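Local coordinates for protein D-alanyl-lipoteichoic acid synthetase (Streptococcus pneumoniae, PDB 3BMA) that probably takes part in D-alanylation of lipoteichoic acid during cell wall biogenesis, as a DltD-family membrane protein of the SGNH hydrolase clan, at residues A82-Y87 / Y275-L280; Y116-F121 / L151-N156; Q86-Q91 / T131-H136. The protein carries 1 engineered substitution. All coordinates share one frame; numbering follows the deposited sequence.

Interaction 1. Residues A82-Y87 / Y275-L280; sequences ASLNQY and YNDLQL
Leu-280 and Tyr-87 mark the tight end of this buried helix pair. The Leu-280 CB lies over one face of the Tyr-87 ring, 4.0 Å from its centroid and displaced toward the rim, a CH-pi contact in which the two side chains cross almost at a right angle. Tyr-87 reaches there because its CG is anti to the backbone N (chi1 -179°), and its CE1 also meets the Leu-280 backbone O at 3.4 Å. One turn earlier, Leu-84 runs alongside Leu-280, branch against branch, with the CD1 atoms 3.6 Å apart. At the start of the helix, Ser-83 presses its CB against the Asp-277 carbonyl O at 3.5 Å, while its OG bonds Tyr-104 and, at the start of the partner helix, Glu-274.

The looser side is wet rather than exposed. Between the first turn of helix 83-90 and Asp-277 sits a water that accepts from Leu-84 N at 3.2 Å and lies 2.7 Å from Asp-277 OD2. That carboxylate is held further by a salt bridge to Arg-149 and a hydrogen bond from Tyr-145, which should favour its ionised form. The axes of the two short helical segments run nearly parallel, 19° apart and 8.2 Å at closest approach. Neighbouring crossover helices lying side by side along a parallel sheet are characteristic of the alpha/beta fold of the SGNH hydrolase clan.

Interaction 2. Residues Y116-F121 / L151-N156; sequences YDPAAF and LQQFPN
The side-chain amide of Gln-153 is slotted between three groups of segment 116-121, and its two ends are used differently. Its CG is anti to the backbone N, and a bend at chi2 (76°) swings the amide across toward the start of helix 118-124. Gln-153 OE1 lies beside the Tyr-116 hydroxyl, on the CE2 side of the ring, and accepts the proton of Tyr-116 OH at 2.7 Å, in the carbonyl plane on a lone pair. The ring and amide planes are 28° apart, and OE1 sits at the ring's edge, in its plane. The other end points to the backbone: Gln-153 NE2 donates to Pro-118 O at 2.9 Å with an N-H...O angle of 158°, again on a lone pair. Two bonds from opposite ends thus fix the amide's rotation and tell its oxygen from its nitrogen.

The rest of the chain is clasped by aromatics. Gln-153 CG rests 3.5 Å above the plane of the Phe-154 ring, over its centre, while the amide carbon Gln-153 CD lies 3.6 Å from Phe-121 CD2. The two phenylalanines cross obliquely, Phe-154 CE1 reaching the edge of the Phe-121 ring at CE2, 3.9 Å away. The Gln-153 bonds and this phenylalanine pair tie the end of helix 141-153 to helix 118-124; Phe-121 and Tyr-116 lean on Leu-84 of helix 83-90, and Phe-154 meets Phe-193 and Phe-197 of a second subunit.

Interaction 3. Residues Q86-Q91 / T131-H136; sequences QYFGMQ and TSFLKH
Gln-91 makes the largest single contribution to this contact, and its chain can be read atom by atom. Gln-91 CB packs on Ser-132 CB at 3.8 Å, beside the backbone N of Phe-133. Gln-91 CG then passes Phe-133 CB at 4.4 Å, before a bend at chi2 (-57°) folds the amide back over its own helix. There Gln-91 NE2 donates to Tyr-87 O at 3.1 Å, approaching from above the carbonyl plane, and the same nitrogen hangs over one face of the Tyr-87 ring, offset toward the rim. The other tip, Gln-91 OE1, lies 3.9 Å from His-136 CB, and the His-136 side chain runs the opposite way. A water sits 2.8 Å from Gln-91 OE1 and also contacts Phe-133 O, so it spans the two segments where no direct bond does.

One turn back along the helix, Phe-88 aims its edge, CE1 leading, at the face of Phe-133, a T-shaped pair with centroids 5.3 Å apart and planes at 87°. The C-terminal part of helix 83-90 is thereby packed against helix 127-136, with Ala-146 of helix 141-153 touching Tyr-87, Phe-88 and Phe-133.

His-136 ND1 donates to Ser-132 O at 2.9 Å, which implies that ND1 carries a proton and limits rotation of the imidazole. Amide and imidazole spend these N-H groups on their own segments, leaving water and nonpolar packing to join the helices.

Overall arrangement
Helix 83-90 is common to interactions 1 and 3, whose centres lie about 12 Å apart and which share Tyr-87. Interaction 2 touches both. Phe-121 CE1 packs on Leu-84 CD2 at 3.6 Å, and Phe-121 CZ meets Phe-88 CD2 at 3.7 Å, so this one ring links the three contacts. Tyr-116 OH adds a second touch on interaction 1, 3.6 Å from Leu-84 CD2. The centres of interactions 2 and 3 are about 16 Å apart. Along the chain, interaction 2 lies inside the long loop closed by interaction 1, and it alternates with interaction 3. Together they gather helices 118-124, 127-136, 141-153 and 274-287 around helix 83-90.

Interaction 1. Residues A82-Y87 / Y275-L280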
loop_
_atom_site.group_PDB
_atom_site.type_symbol
_atom_site.label_atom_id
_atom_site.label_comp_id
_atom_site.label_asym_id
_atom_site.label_seq_id
_atom_site.Cartn_x
_atom_site.Cartn_y
_atom_site.Cartn_z
ATOM N N ALA C 82 10.535 -10.268 -33.588
ATOM C CA ALA C 82 11.991 -10.207 -33.624
ATOM C C ALA C 82 12.518 -10.143 -32.192
ATOM O O ALA C 82 11.834 -10.575 -31.270
ATOM C CB ALA C 82 12.449 -9.009 -34.430
ATOM N N SER C 83 13.713 -9.584 -32.007
ATOM C CA SER C 83 14.427 -9.668 -30.728
ATOM C C SER C 83 13.785 -8.926 -29.556
ATOM O O SER C 83 13.869 -9.398 -28.422
ATOM C CB SER C 83 15.893 -9.247 -30.889
ATOM O OG SER C 83 16.567 -10.094 -31.810
ATOM N N LEU C 84 13.152 -7.783 -29.824
ATOM C CA LEU C 84 12.452 -7.030 -28.774
ATOM C C LEU C 84 11.277 -7.839 -28.218
ATOM O O LEU C 84 11.143 -7.970 -27.006
ATOM C CB LEU C 84 11.998 -5.650 -29.265
ATOM C CG LEU C 84 11.654 -4.619 -28.175
ATOM C CD1 LEU C 84 12.868 -4.201 -27.357
ATOM C CD2 LEU C 84 10.994 -3.394 -28.756
ATOM N N ASN C 85 10.458 -8.403 -29.105
ATOM C CA ASN C 85 9.394 -9.326 -28.703
ATOM C C ASN C 85 9.904 -10.515 -27.896
ATOM O O ASN C 85 9.348 -10.838 -26.842
ATOM C CB ASN C 85 8.609 -9.833 -29.917
ATOM C CG ASN C 85 7.363 -9.015 -30.198
ATOM O OD1 ASN C 85 6.604 -8.673 -29.288
ATOM N ND2 ASN C 85 7.139 -8.708 -31.465
ATOM N N GLN C 86 10.969 -11.149 -28.387
ATOM C CA GLN C 86 11.537 -12.330 -27.737
ATOM C C GLN C 86 12.045 -11.999 -26.343
ATOM O O GLN C 86 11.761 -12.727 -25.396
ATOM C CB GLN C 86 12.650 -12.974 -28.583
ATOM C CG GLN C 86 12.210 -13.557 -29.945
ATOM C CD GLN C 86 11.260 -14.747 -29.854
ATOM O OE1 GLN C 86 10.977 -15.266 -28.776
ATOM N NE2 GLN C 86 10.760 -15.181 -31.004
ATOM N N TYR C 87 12.769 -10.886 -26.226
ATOM C CA TYR C 87 13.263 -10.401 -24.939
ATOM C C TYR C 87 12.160 -10.284 -23.896
ATOM O O TYR C 87 12.318 -10.758 -22.769
ATOM C CB TYR C 87 13.976 -9.055 -25.088
ATOM C CG TYR C 87 14.532 -8.533 -23.784
ATOM C CD1 TYR C 87 15.644 -9.132 -23.195
ATOM C CD2 TYR C 87 13.943 -7.451 -23.131
ATOM C CE1 TYR C 87 16.164 -8.665 -22.002
ATOM C CE2 TYR C 87 14.450 -6.982 -21.923
ATOM C CZ TYR C 87 15.563 -7.594 -21.369
ATOM O OH TYR C 87 16.085 -7.139 -20.181
ATOM N N TYR C 275 20.049 -4.534 -34.365
ATOM C CA TYR C 275 21.353 -4.851 -33.780
ATOM C C TYR C 275 21.388 -4.536 -32.284
ATOM O O TYR C 275 22.001 -5.272 -31.507
ATOM C CB TYR C 275 22.480 -4.102 -34.500
ATOM C CG TYR C 275 22.768 -4.602 -35.897
ATOM C CD1 TYR C 275 22.333 -3.892 -37.012
ATOM C CD2 TYR C 275 23.484 -5.781 -36.106
ATOM C CE1 TYR C 275 22.592 -4.346 -38.301
ATOM C CE2 TYR C 275 23.748 -6.243 -37.386
ATOM C CZ TYR C 275 23.300 -5.522 -38.478
ATOM O OH TYR C 275 23.560 -5.975 -39.746
ATOM N N ASN C 276 20.729 -3.447 -31.884
ATOM C CA ASN C 276 20.635 -3.098 -30.471
ATOM C C ASN C 276 19.591 -3.951 -29.747
ATOM O O ASN C 276 19.741 -4.225 -28.560
ATOM C CB ASN C 276 20.318 -1.616 -30.264
ATOM C CG ASN C 276 21.254 -0.681 -31.008
ATOM O OD1 ASN C 276 20.818 0.358 -31.500
ATOM N ND2 ASN C 276 22.535 -1.024 -31.073
ATOM N N ASP C 277 18.542 -4.363 -30.465
ATOM C CA ASP C 277 17.502 -5.232 -29.903
ATOM C C ASP C 277 18.058 -6.622 -29.641
ATOM O O ASP C 277 17.675 -7.268 -28.668
ATOM C CB ASP C 277 16.281 -5.342 -30.830
ATOM C CG ASP C 277 15.458 -4.057 -30.906
ATOM O OD1 ASP C 277 15.734 -3.096 -30.155
ATOM O OD2 ASP C 277 14.521 -4.012 -31.738
ATOM N N LEU C 278 18.951 -7.078 -30.523
ATOM C CA LEU C 278 19.630 -8.377 -30.381
ATOM C C LEU C 278 20.489 -8.418 -29.121
ATOM O O LEU C 278 20.553 -9.441 -28.446
ATOM C CB LEU C 278 20.477 -8.695 -31.623
ATOM C CG LEU C 278 21.384 -9.936 -31.639
ATOM C CD1 LEU C 278 20.575 -11.234 -31.650
ATOM C CD2 LEU C 278 22.334 -9.880 -32.825
ATOM N N GLN C 279 21.110 -7.288 -28.795
ATOM C CA GLN C 279 21.911 -7.153 -27.584
ATOM C C GLN C 279 21.117 -7.340 -26.278
ATOM O O GLN C 279 21.691 -7.704 -25.257
ATOM C CB GLN C 279 22.657 -5.810 -27.599
ATOM C CG GLN C 279 23.800 -5.682 -26.591
ATOM C CD GLN C 279 24.828 -6.802 -26.677
ATOM O OE1 GLN C 279 25.087 -7.356 -27.748
ATOM N NE2 GLN C 279 25.425 -7.133 -25.539
ATOM N N LEU C 280 19.808 -7.099 -26.316
ATOM C CA LEU C 280 18.938 -7.375 -25.170
ATOM C C LEU C 280 18.837 -8.868 -24.909
ATOM O O LEU C 280 18.982 -9.316 -23.774
ATOM C CB LEU C 280 17.540 -6.800 -25.395
ATOM C CG LEU C 280 17.407 -5.281 -25.316
ATOM C CD1 LEU C 280 16.041 -4.865 -25.781
ATOM C CD2 LEU C 280 17.646 -4.806 -23.900
HETATM O O HOH W 1 13.124 -6.183 -32.552
#

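Interaction 2. Residues Y116-F121 / L151-N156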
loop_
_atom_site.group_PDB
_atom_site.type_symbol
_atom_site.label_atom_id
_atom_site.label_comp_id
_atom_site.label_asym_id
_atom_site.label_seq_id
_atom_site.Cartn_x
_atom_site.Cartn_y
_atom_site.Cartn_z
ATOM N N TYR C 116 11.772 -3.646 -36.621
ATOM C CA TYR C 116 10.557 -4.455 -36.495
ATOM C C TYR C 116 9.293 -3.644 -36.796
ATOM O O TYR C 116 9.278 -2.415 -36.658
ATOM C CB TYR C 116 10.465 -5.115 -35.103
ATOM C CG TYR C 116 10.062 -4.165 -33.993
ATOM C CD1 TYR C 116 11.019 -3.454 -33.273
ATOM C CD2 TYR C 116 8.720 -3.965 -33.671
ATOM C CE1 TYR C 116 10.648 -2.570 -32.269
ATOM C CE2 TYR C 116 8.351 -3.083 -32.681
ATOM C CZ TYR C 116 9.313 -2.390 -31.977
ATOM O OH TYR C 116 8.934 -1.521 -30.981
ATOM N N ASP C 117 8.244 -4.364 -37.186
ATOM C CA ASP C 117 6.930 -3.812 -37.489
ATOM C C ASP C 117 6.136 -3.616 -36.197
ATOM O O ASP C 117 5.794 -4.599 -35.529
ATOM C CB ASP C 117 6.197 -4.778 -38.434
ATOM C CG ASP C 117 4.826 -4.281 -38.868
ATOM O OD1 ASP C 117 4.563 -3.059 -38.849
ATOM O OD2 ASP C 117 4.006 -5.140 -39.251
ATOM N N PRO C 118 5.834 -2.344 -35.846
ATOM C CA PRO C 118 5.094 -1.989 -34.629
ATOM C C PRO C 118 3.698 -2.614 -34.539
ATOM O O PRO C 118 3.244 -2.918 -33.442
ATOM C CB PRO C 118 4.986 -0.465 -34.719
ATOM C CG PRO C 118 6.125 -0.058 -35.588
ATOM C CD PRO C 118 6.197 -1.140 -36.616
ATOM N N ALA C 119 3.039 -2.802 -35.680
ATOM C CA ALA C 119 1.736 -3.464 -35.741
ATOM C C ALA C 119 1.823 -4.941 -35.373
ATOM O O ALA C 119 0.880 -5.498 -34.814
ATOM C CB ALA C 119 1.110 -3.292 -37.131
ATOM N N ALA C 120 2.953 -5.568 -35.694
ATOM C CA ALA C 120 3.217 -6.962 -35.324
ATOM C C ALA C 120 3.535 -7.119 -33.835
ATOM O O ALA C 120 2.992 -8.006 -33.178
ATOM C CB ALA C 120 4.340 -7.546 -36.183
ATOM N N PHE C 121 4.402 -6.249 -33.316
ATOM C CA PHE C 121 4.798 -6.239 -31.895
ATOM C C PHE C 121 3.625 -6.219 -30.913
ATOM O O PHE C 121 3.646 -6.943 -29.918
ATOM C CB PHE C 121 5.715 -5.040 -31.614
ATOM C CG PHE C 121 6.315 -5.027 -30.226
ATOM C CD1 PHE C 121 7.557 -5.604 -29.992
ATOM C CD2 PHE C 121 5.654 -4.413 -29.159
ATOM C CE1 PHE C 121 8.118 -5.598 -28.719
ATOM C CE2 PHE C 121 6.212 -4.399 -27.883
ATOM C CZ PHE C 121 7.447 -4.991 -27.663
ATOM N N LEU C 151 8.666 2.974 -24.995
ATOM C CA LEU C 151 8.069 4.306 -25.136
ATOM C C LEU C 151 8.042 4.802 -26.583
ATOM O O LEU C 151 7.263 5.691 -26.918
ATOM C CB LEU C 151 8.785 5.318 -24.240
ATOM C CG LEU C 151 8.571 5.177 -22.730
ATOM C CD1 LEU C 151 9.690 5.850 -21.970
ATOM C CD2 LEU C 151 7.218 5.728 -22.293
ATOM N N GLN C 152 8.906 4.241 -27.429
ATOM C CA GLN C 152 8.847 4.489 -28.864
ATOM C C GLN C 152 7.656 3.745 -29.463
ATOM O O GLN C 152 6.956 4.275 -30.327
ATOM C CB GLN C 152 10.139 4.039 -29.547
ATOM C CG GLN C 152 11.283 5.036 -29.459
ATOM C CD GLN C 152 12.618 4.449 -29.892
ATOM O OE1 GLN C 152 12.674 3.407 -30.546
ATOM N NE2 GLN C 152 13.703 5.120 -29.521
ATOM N N GLN C 153 7.438 2.520 -28.984
ATOM C CA GLN C 153 6.358 1.648 -29.447
ATOM C C GLN C 153 5.003 2.119 -28.931
ATOM O O GLN C 153 4.076 2.322 -29.709
ATOM C CB GLN C 153 6.621 0.206 -28.994
ATOM C CG GLN C 153 5.465 -0.762 -29.212
ATOM C CD GLN C 153 5.310 -1.193 -30.651
ATOM O OE1 GLN C 153 6.272 -1.218 -31.411
ATOM N NE2 GLN C 153 4.095 -1.536 -31.033
ATOM N N PHE C 154 4.897 2.267 -27.613
ATOM C CA PHE C 154 3.684 2.764 -26.978
ATOM C C PHE C 154 3.996 4.055 -26.227
ATOM O O PHE C 154 4.360 4.002 -25.049
ATOM C CB PHE C 154 3.133 1.758 -25.967
ATOM C CG PHE C 154 2.960 0.357 -26.489
ATOM C CD1 PHE C 154 3.690 -0.692 -25.935
ATOM C CD2 PHE C 154 2.036 0.074 -27.488
ATOM C CE1 PHE C 154 3.519 -1.994 -26.383
ATOM C CE2 PHE C 154 1.861 -1.232 -27.945
ATOM C CZ PHE C 154 2.602 -2.264 -27.393
ATOM N N PRO C 155 3.841 5.220 -26.891
ATOM C CA PRO C 155 4.074 6.515 -26.232
ATOM C C PRO C 155 3.195 6.737 -24.994
ATOM O O PRO C 155 3.636 7.366 -24.031
ATOM C CB PRO C 155 3.741 7.533 -27.327
ATOM C CG PRO C 155 3.909 6.784 -28.604
ATOM C CD PRO C 155 3.450 5.392 -28.301
ATOM N N ASN C 156 1.970 6.212 -25.027
ATOM C CA ASN C 156 1.090 6.214 -23.861
ATOM C C ASN C 156 0.901 4.806 -23.287
ATOM O O ASN C 156 -0.216 4.293 -23.222
ATOM C CB ASN C 156 -0.261 6.857 -24.202
ATOM C CG ASN C 156 -0.185 8.371 -24.282
ATOM O OD1 ASN C 156 0.640 9.006 -23.623
ATOM N ND2 ASN C 156 -1.063 8.960 -25.086
#

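Interaction 3. Residues Q86-Q91 / T131-H136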
loop_
_atom_site.group_PDB
_atom_site.type_symbol
_atom_site.label_atom_id
_atom_site.label_comp_id
_atom_site.label_asym_id
_atom_site.label_seq_id
_atom_site.Cartn_x
_atom_site.Cartn_y
_atom_site.Cartn_z
ATOM N N GLN C 86 10.969 -11.149 -28.387
ATOM C CA GLN C 86 11.537 -12.330 -27.737
ATOM C C GLN C 86 12.045 -11.999 -26.343
ATOM O O GLN C 86 11.761 -12.727 -25.396
ATOM C CB GLN C 86 12.650 -12.974 -28.583
ATOM C CG GLN C 86 12.210 -13.557 -29.945
ATOM C CD GLN C 86 11.260 -14.747 -29.854
ATOM O OE1 GLN C 86 10.977 -15.266 -28.776
ATOM N NE2 GLN C 86 10.760 -15.181 -31.004
ATOM N N TYR C 87 12.769 -10.886 -26.226
ATOM C CA TYR C 87 13.263 -10.401 -24.939
ATOM C C TYR C 87 12.160 -10.284 -23.896
ATOM O O TYR C 87 12.318 -10.758 -22.769
ATOM C CB TYR C 87 13.976 -9.055 -25.088
ATOM C CG TYR C 87 14.532 -8.533 -23.784
ATOM C CD1 TYR C 87 15.644 -9.132 -23.195
ATOM C CD2 TYR C 87 13.943 -7.451 -23.131
ATOM C CE1 TYR C 87 16.164 -8.665 -22.002
ATOM C CE2 TYR C 87 14.450 -6.982 -21.923
ATOM C CZ TYR C 87 15.563 -7.594 -21.369
ATOM O OH TYR C 87 16.085 -7.139 -20.181
ATOM N N PHE C 88 11.047 -9.664 -24.279
ATOM C CA PHE C 88 9.928 -9.460 -23.363
ATOM C C PHE C 88 9.210 -10.762 -23.021
ATOM O O PHE C 88 8.782 -10.956 -21.884
ATOM C CB PHE C 88 8.962 -8.403 -23.907
ATOM C CG PHE C 88 9.504 -7.003 -23.831
ATOM C CD1 PHE C 88 9.909 -6.469 -22.613
ATOM C CD2 PHE C 88 9.609 -6.217 -24.970
ATOM C CE1 PHE C 88 10.425 -5.186 -22.538
ATOM C CE2 PHE C 88 10.116 -4.931 -24.899
ATOM C CZ PHE C 88 10.523 -4.416 -23.683
ATOM N N GLY C 89 9.103 -11.655 -24.001
ATOM C CA GLY C 89 8.557 -12.996 -23.778
ATOM C C GLY C 89 9.380 -13.820 -22.801
ATOM O O GLY C 89 8.821 -14.613 -22.042
ATOM N N MET C 90 10.704 -13.631 -22.826
ATOM C CA MET C 90 11.642 -14.335 -21.934
ATOM C C MET C 90 11.424 -13.974 -20.467
ATOM O O MET C 90 11.572 -14.829 -19.600
ATOM C CB MET C 90 13.104 -14.049 -22.312
ATOM C CG MET C 90 13.614 -14.754 -23.571
ATOM S SD MET C 90 15.310 -14.293 -24.028
ATOM C CE MET C 90 15.215 -14.533 -25.792
ATOM N N GLN C 91 11.055 -12.714 -20.207
ATOM C CA GLN C 91 10.807 -12.187 -18.852
ATOM C C GLN C 91 9.738 -12.956 -18.066
ATOM O O GLN C 91 9.703 -12.895 -16.839
ATOM C CB GLN C 91 10.422 -10.700 -18.907
ATOM C CG GLN C 91 11.375 -9.793 -19.692
ATOM C CD GLN C 91 12.805 -9.848 -19.191
ATOM O OE1 GLN C 91 13.068 -9.727 -17.995
ATOM N NE2 GLN C 91 13.742 -10.036 -20.112
ATOM N N THR C 131 4.831 -6.137 -16.638
ATOM C CA THR C 131 5.095 -6.238 -15.199
ATOM C C THR C 131 6.272 -7.154 -14.861
ATOM O O THR C 131 6.988 -6.898 -13.892
ATOM C CB THR C 131 3.840 -6.659 -14.403
ATOM O OG1 THR C 131 3.170 -7.736 -15.072
ATOM C CG2 THR C 131 2.887 -5.489 -14.241
ATOM N N SER C 132 6.464 -8.204 -15.667
ATOM C CA SER C 132 7.630 -9.097 -15.565
ATOM C C SER C 132 8.927 -8.370 -15.887
ATOM O O SER C 132 9.957 -8.611 -15.249
ATOM C CB SER C 132 7.494 -10.280 -16.521
ATOM O OG SER C 132 6.368 -11.065 -16.196
ATOM N N PHE C 133 8.868 -7.495 -16.889
ATOM C CA PHE C 133 9.996 -6.642 -17.249
ATOM C C PHE C 133 10.373 -5.708 -16.100
ATOM O O PHE C 133 11.543 -5.618 -15.743
ATOM C CB PHE C 133 9.694 -5.852 -18.531
ATOM C CG PHE C 133 10.657 -4.725 -18.801
ATOM C CD1 PHE C 133 10.228 -3.400 -18.739
ATOM C CD2 PHE C 133 11.988 -4.984 -19.125
ATOM C CE1 PHE C 133 11.109 -2.358 -18.985
ATOM C CE2 PHE C 133 12.877 -3.943 -19.373
ATOM C CZ PHE C 133 12.436 -2.630 -19.303
ATOM N N LEU C 134 9.382 -5.038 -15.515
ATOM C CA LEU C 134 9.619 -4.083 -14.422
ATOM C C LEU C 134 10.059 -4.767 -13.126
ATOM O O LEU C 134 10.770 -4.169 -12.322
ATOM C CB LEU C 134 8.378 -3.217 -14.166
ATOM C CG LEU C 134 7.837 -2.300 -15.271
ATOM C CD1 LEU C 134 6.416 -1.861 -14.955
ATOM C CD2 LEU C 134 8.726 -1.086 -15.482
ATOM N N LYS C 135 9.636 -6.015 -12.927
ATOM C CA LYS C 135 10.041 -6.788 -11.756
ATOM C C LYS C 135 11.487 -7.271 -11.863
ATOM O O LYS C 135 12.251 -7.182 -10.896
ATOM C CB LYS C 135 9.109 -7.985 -11.537
ATOM C CG LYS C 135 9.280 -8.660 -10.182
ATOM C CD LYS C 135 8.717 -10.072 -10.195
ATOM C CE LYS C 135 9.152 -10.849 -8.962
ATOM N NZ LYS C 135 8.590 -12.230 -8.941
ATOM N N HIS C 136 11.857 -7.776 -13.039
ATOM C CA HIS C 136 13.151 -8.436 -13.222
ATOM C C HIS C 136 14.262 -7.542 -13.756
ATOM O O HIS C 136 15.389 -8.006 -13.928
ATOM C CB HIS C 136 13.001 -9.672 -14.112
ATOM C CG HIS C 136 12.165 -10.746 -13.496
ATOM N ND1 HIS C 136 10.878 -11.010 -13.905
ATOM C CD2 HIS C 136 12.419 -11.598 -12.475
ATOM C CE1 HIS C 136 10.377 -11.987 -13.170
ATOM N NE2 HIS C 136 11.293 -12.364 -12.297
HETATM O O HOH W 2 13.499 -7.124 -16.966
#